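Lipoprotein, putative (Bacillus anthracis, PDB 4O4A) is a putative lipoprotein of unknown function that may bind lipid. Local coordinates at residues Asp41-Leu54 / Val63-Asn77. Sequence-based numbering, arbitrary orientation.
Sequences DLIVVYNVPGAELL and VTFAADGTAVTSTKN
A parallel edge pairing in a four-stranded mixed sheet joins residues 41-54 to 63-77: the outermost strand 70-72 runs beside strand 41-45, their axes 4.8 Å apart and 6° from parallel. The ladder alternates in the way parallel strands require, Ile43 N giving to Gly69 O, Ile43 O receiving Ala71 N, Val45 N giving to Ala71 O and Val45 O receiving Thr73 N. Strand 117-126 bonds the other edge of 41-45, and helix 149-166 covers the face bearing Ile43, Val45 and Thr70.

On the face of Val44 and Ala71, Phe65 lies between two aliphatic groups. Leu42 CD2 sits 4.0 Å from the ring centroid and 8° off its normal, a CH-pi contact, while Val63 CG1 covers the opposite face toward the rim. Val44 CG2 reaches Phe65 CE1 at 3.5 Å.

Beyond the ladder, segment 41-54 bends back through a type II turn at Val48-Ala51, so that Thr73 is bonded both to the strand end (Val45 O, Val48 N) and to the returning arm (Glu52 O), while Ser74 bonds to Ala51 O and Glu52 O of that arm. Val48 N meets Thr73 O at 2.9 Å, and Ala51 CB packs 3.7 Å from Val72 CG1. Glu52 O takes two donors: Thr73 OG1 lies in the carbonyl plane on a lone pair, whereas Ser74 N approaches from well above that plane. Turned to the carbonyl-carbon side, Thr73 OG1 can both give to Glu52 O and receive Thr75 N, forming an ST turn. The return ends where Leu54 N donates nearly straight to Thr75 OG1, at 2.9 Å and 169°.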
loop_
_atom_site.group_PDB
_atom_site.type_symbol
_atom_site.label_atom_id
_atom_site.label_comp_id
_atom_site.label_asym_id
_atom_site.label_seq_id
_atom_site.Cartn_x
_atom_site.Cartn_y
_atom_site.Cartn_z
ATOM N N ASP B 41 -7.051 -4.713 -18.075
ATOM C CA ASP B 41 -8.446 -5.059 -18.229
ATOM C C ASP B 41 -9.066 -4.444 -19.452
ATOM O O ASP B 41 -8.751 -3.323 -19.800
ATOM C CB ASP B 41 -9.201 -4.592 -17.007
ATOM C CG ASP B 41 -8.672 -5.213 -15.737
ATOM O OD1 ASP B 41 -8.589 -6.458 -15.679
ATOM O OD2 ASP B 41 -8.341 -4.462 -14.799
ATOM N N LEU B 42 -9.957 -5.199 -20.098
ATOM C CA LEU B 42 -10.655 -4.752 -21.287
ATOM C C LEU B 42 -12.151 -4.940 -21.089
ATOM O O LEU B 42 -12.605 -5.949 -20.529
ATOM C CB LEU B 42 -10.220 -5.552 -22.505
ATOM C CG LEU B 42 -8.773 -5.397 -22.922
ATOM C CD1 LEU B 42 -8.422 -6.421 -23.984
ATOM C CD2 LEU B 42 -8.507 -3.999 -23.428
ATOM N N ILE B 43 -12.917 -3.973 -21.561
ATOM C CA ILE B 43 -14.347 -4.049 -21.443
ATOM C C ILE B 43 -15.021 -3.658 -22.746
ATOM O O ILE B 43 -14.661 -2.668 -23.380
ATOM C CB ILE B 43 -14.864 -3.139 -20.324
ATOM C CG1 ILE B 43 -14.204 -3.500 -18.989
ATOM C CG2 ILE B 43 -16.369 -3.258 -20.218
ATOM C CD1 ILE B 43 -14.639 -2.658 -17.803
ATOM N N VAL B 44 -16.000 -4.467 -23.133
ATOM C CA VAL B 44 -16.799 -4.202 -24.311
ATOM C C VAL B 44 -18.221 -4.110 -23.827
ATOM O O VAL B 44 -18.684 -4.995 -23.099
ATOM C CB VAL B 44 -16.726 -5.337 -25.333
ATOM C CG1 VAL B 44 -17.549 -4.974 -26.561
ATOM C CG2 VAL B 44 -15.292 -5.599 -25.741
ATOM N N VAL B 45 -18.916 -3.046 -24.186
ATOM C CA VAL B 45 -20.306 -2.898 -23.767
ATOM C C VAL B 45 -21.162 -2.789 -25.003
ATOM O O VAL B 45 -20.895 -1.971 -25.878
ATOM C CB VAL B 45 -20.523 -1.675 -22.887
ATOM C CG1 VAL B 45 -21.985 -1.600 -22.449
ATOM C CG2 VAL B 45 -19.614 -1.730 -21.676
ATOM N N TYR B 46 -22.188 -3.622 -25.064
ATOM C CA TYR B 46 -23.067 -3.670 -26.218
ATOM C C TYR B 46 -24.404 -2.985 -25.976
ATOM O O TYR B 46 -24.735 -2.574 -24.856
ATOM C CB TYR B 46 -23.332 -5.133 -26.588
ATOM C CG TYR B 46 -22.109 -5.890 -27.074
ATOM C CD1 TYR B 46 -21.199 -6.417 -26.176
ATOM C CD2 TYR B 46 -21.893 -6.095 -28.430
ATOM C CE1 TYR B 46 -20.087 -7.109 -26.618
ATOM C CE2 TYR B 46 -20.792 -6.786 -28.885
ATOM C CZ TYR B 46 -19.889 -7.291 -27.969
ATOM O OH TYR B 46 -18.801 -8.001 -28.419
ATOM N N ASN B 47 -25.158 -2.861 -27.060
ATOM C CA ASN B 47 -26.482 -2.288 -27.034
ATOM C C ASN B 47 -26.512 -0.872 -26.469
ATOM O O ASN B 47 -27.460 -0.484 -25.812
ATOM C CB ASN B 47 -27.411 -3.193 -26.238
ATOM C CG ASN B 47 -28.861 -2.886 -26.488
ATOM O OD1 ASN B 47 -29.253 -2.542 -27.603
ATOM N ND2 ASN B 47 -29.670 -3.020 -25.458
ATOM N N VAL B 48 -25.470 -0.101 -26.748
ATOM C CA VAL B 48 -25.400 1.284 -26.309
ATOM C C VAL B 48 -25.907 2.155 -27.455
ATOM O O VAL B 48 -25.239 2.287 -28.482
ATOM C CB VAL B 48 -23.964 1.684 -25.968
ATOM C CG1 VAL B 48 -23.895 3.142 -25.532
ATOM C CG2 VAL B 48 -23.420 0.776 -24.881
ATOM N N PRO B 49 -27.080 2.765 -27.285
ATOM C CA PRO B 49 -27.627 3.572 -28.371
ATOM C C PRO B 49 -26.804 4.825 -28.630
ATOM O O PRO B 49 -26.331 5.460 -27.690
ATOM C CB PRO B 49 -29.026 3.940 -27.868
ATOM C CG PRO B 49 -28.903 3.914 -26.378
ATOM C CD PRO B 49 -27.882 2.865 -26.056
ATOM N N GLY B 50 -26.641 5.168 -29.904
ATOM C CA GLY B 50 -25.859 6.335 -30.294
ATOM C C GLY B 50 -24.436 5.934 -30.612
ATOM O O GLY B 50 -23.744 6.617 -31.363
ATOM N N ALA B 51 -23.995 4.812 -30.050
ATOM C CA ALA B 51 -22.652 4.318 -30.309
ATOM C C ALA B 51 -22.573 3.727 -31.706
ATOM O O ALA B 51 -23.588 3.412 -32.324
ATOM C CB ALA B 51 -22.263 3.272 -29.286
ATOM N N GLU B 52 -21.357 3.578 -32.198
ATOM C CA GLU B 52 -21.160 3.025 -33.513
ATOM C C GLU B 52 -21.403 1.531 -33.478
ATOM O O GLU B 52 -21.257 0.889 -32.447
ATOM C CB GLU B 52 -19.759 3.357 -34.024
ATOM C CG GLU B 52 -19.508 4.858 -34.159
ATOM C CD GLU B 52 -20.480 5.566 -35.114
ATOM O OE1 GLU B 52 -20.727 5.037 -36.230
ATOM O OE2 GLU B 52 -20.978 6.669 -34.754
ATOM N N LEU B 53 -21.805 0.993 -34.614
ATOM C CA LEU B 53 -22.078 -0.414 -34.753
ATOM C C LEU B 53 -20.731 -1.051 -35.040
ATOM O O LEU B 53 -19.809 -0.378 -35.502
ATOM C CB LEU B 53 -23.024 -0.611 -35.955
ATOM C CG LEU B 53 -24.133 -1.639 -35.911
ATOM C CD1 LEU B 53 -24.858 -1.546 -34.589
ATOM C CD2 LEU B 53 -25.114 -1.459 -37.067
ATOM N N LEU B 54 -20.577 -2.336 -34.749
ATOM C CA LEU B 54 -19.296 -2.984 -35.020
ATOM C C LEU B 54 -19.102 -3.136 -36.514
ATOM O O LEU B 54 -19.956 -3.711 -37.202
ATOM C CB LEU B 54 -19.198 -4.342 -34.327
ATOM C CG LEU B 54 -19.204 -4.312 -32.790
ATOM C CD1 LEU B 54 -19.077 -5.723 -32.236
ATOM C CD2 LEU B 54 -18.093 -3.435 -32.232
ATOM N N VAL B 63 -13.994 -5.280 -33.004
ATOM C CA VAL B 63 -14.030 -4.491 -31.795
ATOM C C VAL B 63 -12.731 -3.735 -31.705
ATOM O O VAL B 63 -11.665 -4.337 -31.675
ATOM C CB VAL B 63 -14.181 -5.354 -30.537
ATOM C CG1 VAL B 63 -14.016 -4.497 -29.288
ATOM C CG2 VAL B 63 -15.529 -6.048 -30.521
ATOM N N THR B 64 -12.827 -2.412 -31.670
ATOM C CA THR B 64 -11.664 -1.551 -31.558
ATOM C C THR B 64 -11.695 -0.900 -30.210
ATOM O O THR B 64 -12.616 -0.151 -29.902
ATOM C CB THR B 64 -11.664 -0.451 -32.618
ATOM O OG1 THR B 64 -11.489 -1.038 -33.909
ATOM C CG2 THR B 64 -10.531 0.508 -32.375
ATOM N N PHE B 65 -10.705 -1.204 -29.387
ATOM C CA PHE B 65 -10.645 -0.623 -28.068
ATOM C C PHE B 65 -10.031 0.749 -28.134
ATOM O O PHE B 65 -9.142 1.007 -28.924
ATOM C CB PHE B 65 -9.837 -1.502 -27.101
ATOM C CG PHE B 65 -10.520 -2.787 -26.742
ATOM C CD1 PHE B 65 -11.577 -2.791 -25.844
ATOM C CD2 PHE B 65 -10.109 -3.994 -27.294
ATOM C CE1 PHE B 65 -12.226 -3.971 -25.509
ATOM C CE2 PHE B 65 -10.749 -5.183 -26.963
ATOM C CZ PHE B 65 -11.809 -5.170 -26.069
ATOM N N ALA B 66 -10.511 1.627 -27.276
ATOM C CA ALA B 66 -9.952 2.940 -27.169
ATOM C C ALA B 66 -8.665 2.804 -26.340
ATOM O O ALA B 66 -8.366 1.738 -25.794
ATOM C CB ALA B 66 -10.936 3.866 -26.484
ATOM N N ALA B 67 -7.924 3.897 -26.209
ATOM C CA ALA B 67 -6.673 3.888 -25.447
ATOM C C ALA B 67 -6.826 3.396 -23.997
ATOM O O ALA B 67 -5.877 2.856 -23.433
ATOM C CB ALA B 67 -6.050 5.267 -25.468
ATOM N N ASP B 68 -8.006 3.577 -23.401
ATOM C CA ASP B 68 -8.236 3.145 -22.017
ATOM C C ASP B 68 -8.730 1.697 -21.924
ATOM O O ASP B 68 -9.140 1.253 -20.855
ATOM C CB ASP B 68 -9.224 4.078 -21.297
ATOM C CG ASP B 68 -10.649 3.951 -21.818
ATOM O OD1 ASP B 68 -10.859 3.342 -22.896
ATOM O OD2 ASP B 68 -11.569 4.471 -21.147
ATOM N N GLY B 69 -8.717 0.968 -23.041
ATOM C CA GLY B 69 -9.138 -0.439 -23.037
ATOM C C GLY B 69 -10.637 -0.653 -22.952
ATOM O O GLY B 69 -11.113 -1.684 -22.506
ATOM N N THR B 70 -11.373 0.332 -23.422
ATOM C CA THR B 70 -12.818 0.323 -23.420
ATOM C C THR B 70 -13.369 0.333 -24.827
ATOM O O THR B 70 -12.784 0.948 -25.711
ATOM C CB THR B 70 -13.258 1.626 -22.776
ATOM O OG1 THR B 70 -12.842 1.633 -21.407
ATOM C CG2 THR B 70 -14.731 1.829 -22.879
ATOM N N ALA B 71 -14.504 -0.325 -25.033
ATOM C CA ALA B 71 -15.152 -0.334 -26.339
ATOM C C ALA B 71 -16.635 -0.312 -26.122
ATOM O O ALA B 71 -17.173 -1.114 -25.376
ATOM C CB ALA B 71 -14.760 -1.548 -27.138
ATOM N N VAL B 72 -17.289 0.634 -26.772
ATOM C CA VAL B 72 -18.709 0.844 -26.635
ATOM C C VAL B 72 -19.342 0.708 -27.996
ATOM O O VAL B 72 -18.858 1.296 -28.940
ATOM C CB VAL B 72 -18.932 2.268 -26.136
ATOM C CG1 VAL B 72 -20.403 2.620 -26.100
ATOM C CG2 VAL B 72 -18.307 2.441 -24.759
ATOM N N THR B 73 -20.410 -0.067 -28.116
ATOM C CA THR B 73 -21.064 -0.230 -29.413
ATOM C C THR B 73 -22.561 -0.357 -29.305
ATOM O O THR B 73 -23.096 -0.767 -28.273
ATOM C CB THR B 73 -20.561 -1.477 -30.176
ATOM O OG1 THR B 73 -21.203 -1.559 -31.462
ATOM C CG2 THR B 73 -20.851 -2.747 -29.384
ATOM N N SER B 74 -23.224 -0.010 -30.405
ATOM C CA SER B 74 -24.669 -0.102 -30.518
ATOM C C SER B 74 -25.082 -1.475 -31.050
ATOM O O SER B 74 -26.260 -1.748 -31.181
ATOM C CB SER B 74 -25.202 0.999 -31.413
ATOM O OG SER B 74 -24.557 1.002 -32.674
ATOM N N THR B 75 -24.118 -2.335 -31.376
ATOM C CA THR B 75 -24.438 -3.682 -31.822
ATOM C C THR B 75 -25.201 -4.335 -30.676
ATOM O O THR B 75 -24.758 -4.273 -29.548
ATOM C CB THR B 75 -23.165 -4.468 -32.177
ATOM O OG1 THR B 75 -22.524 -3.847 -33.304
ATOM C CG2 THR B 75 -23.493 -5.910 -32.515
ATOM N N LYS B 76 -26.356 -4.935 -30.973
ATOM C CA LYS B 76 -27.215 -5.511 -29.926
ATOM C C LYS B 76 -26.524 -6.423 -28.931
ATOM O O LYS B 76 -26.682 -6.253 -27.737
ATOM C CB LYS B 76 -28.519 -6.136 -30.482
ATOM C CG LYS B 76 -29.562 -5.061 -30.812
ATOM C CD LYS B 76 -31.006 -5.531 -31.016
ATOM C CE LYS B 76 -31.182 -6.550 -32.145
ATOM N NZ LYS B 76 -32.604 -6.986 -32.288
ATOM N N ASN B 77 -25.745 -7.374 -29.395
ATOM C CA ASN B 77 -25.082 -8.265 -28.457
ATOM C C ASN B 77 -23.850 -8.886 -29.070
ATOM O O ASN B 77 -23.590 -8.728 -30.272
ATOM C CB ASN B 77 -26.068 -9.352 -27.993
ATOM C CG ASN B 77 -25.663 -10.009 -26.686
ATOM O OD1 ASN B 77 -24.522 -9.903 -26.238
ATOM N ND2 ASN B 77 -26.621 -10.643 -26.032
#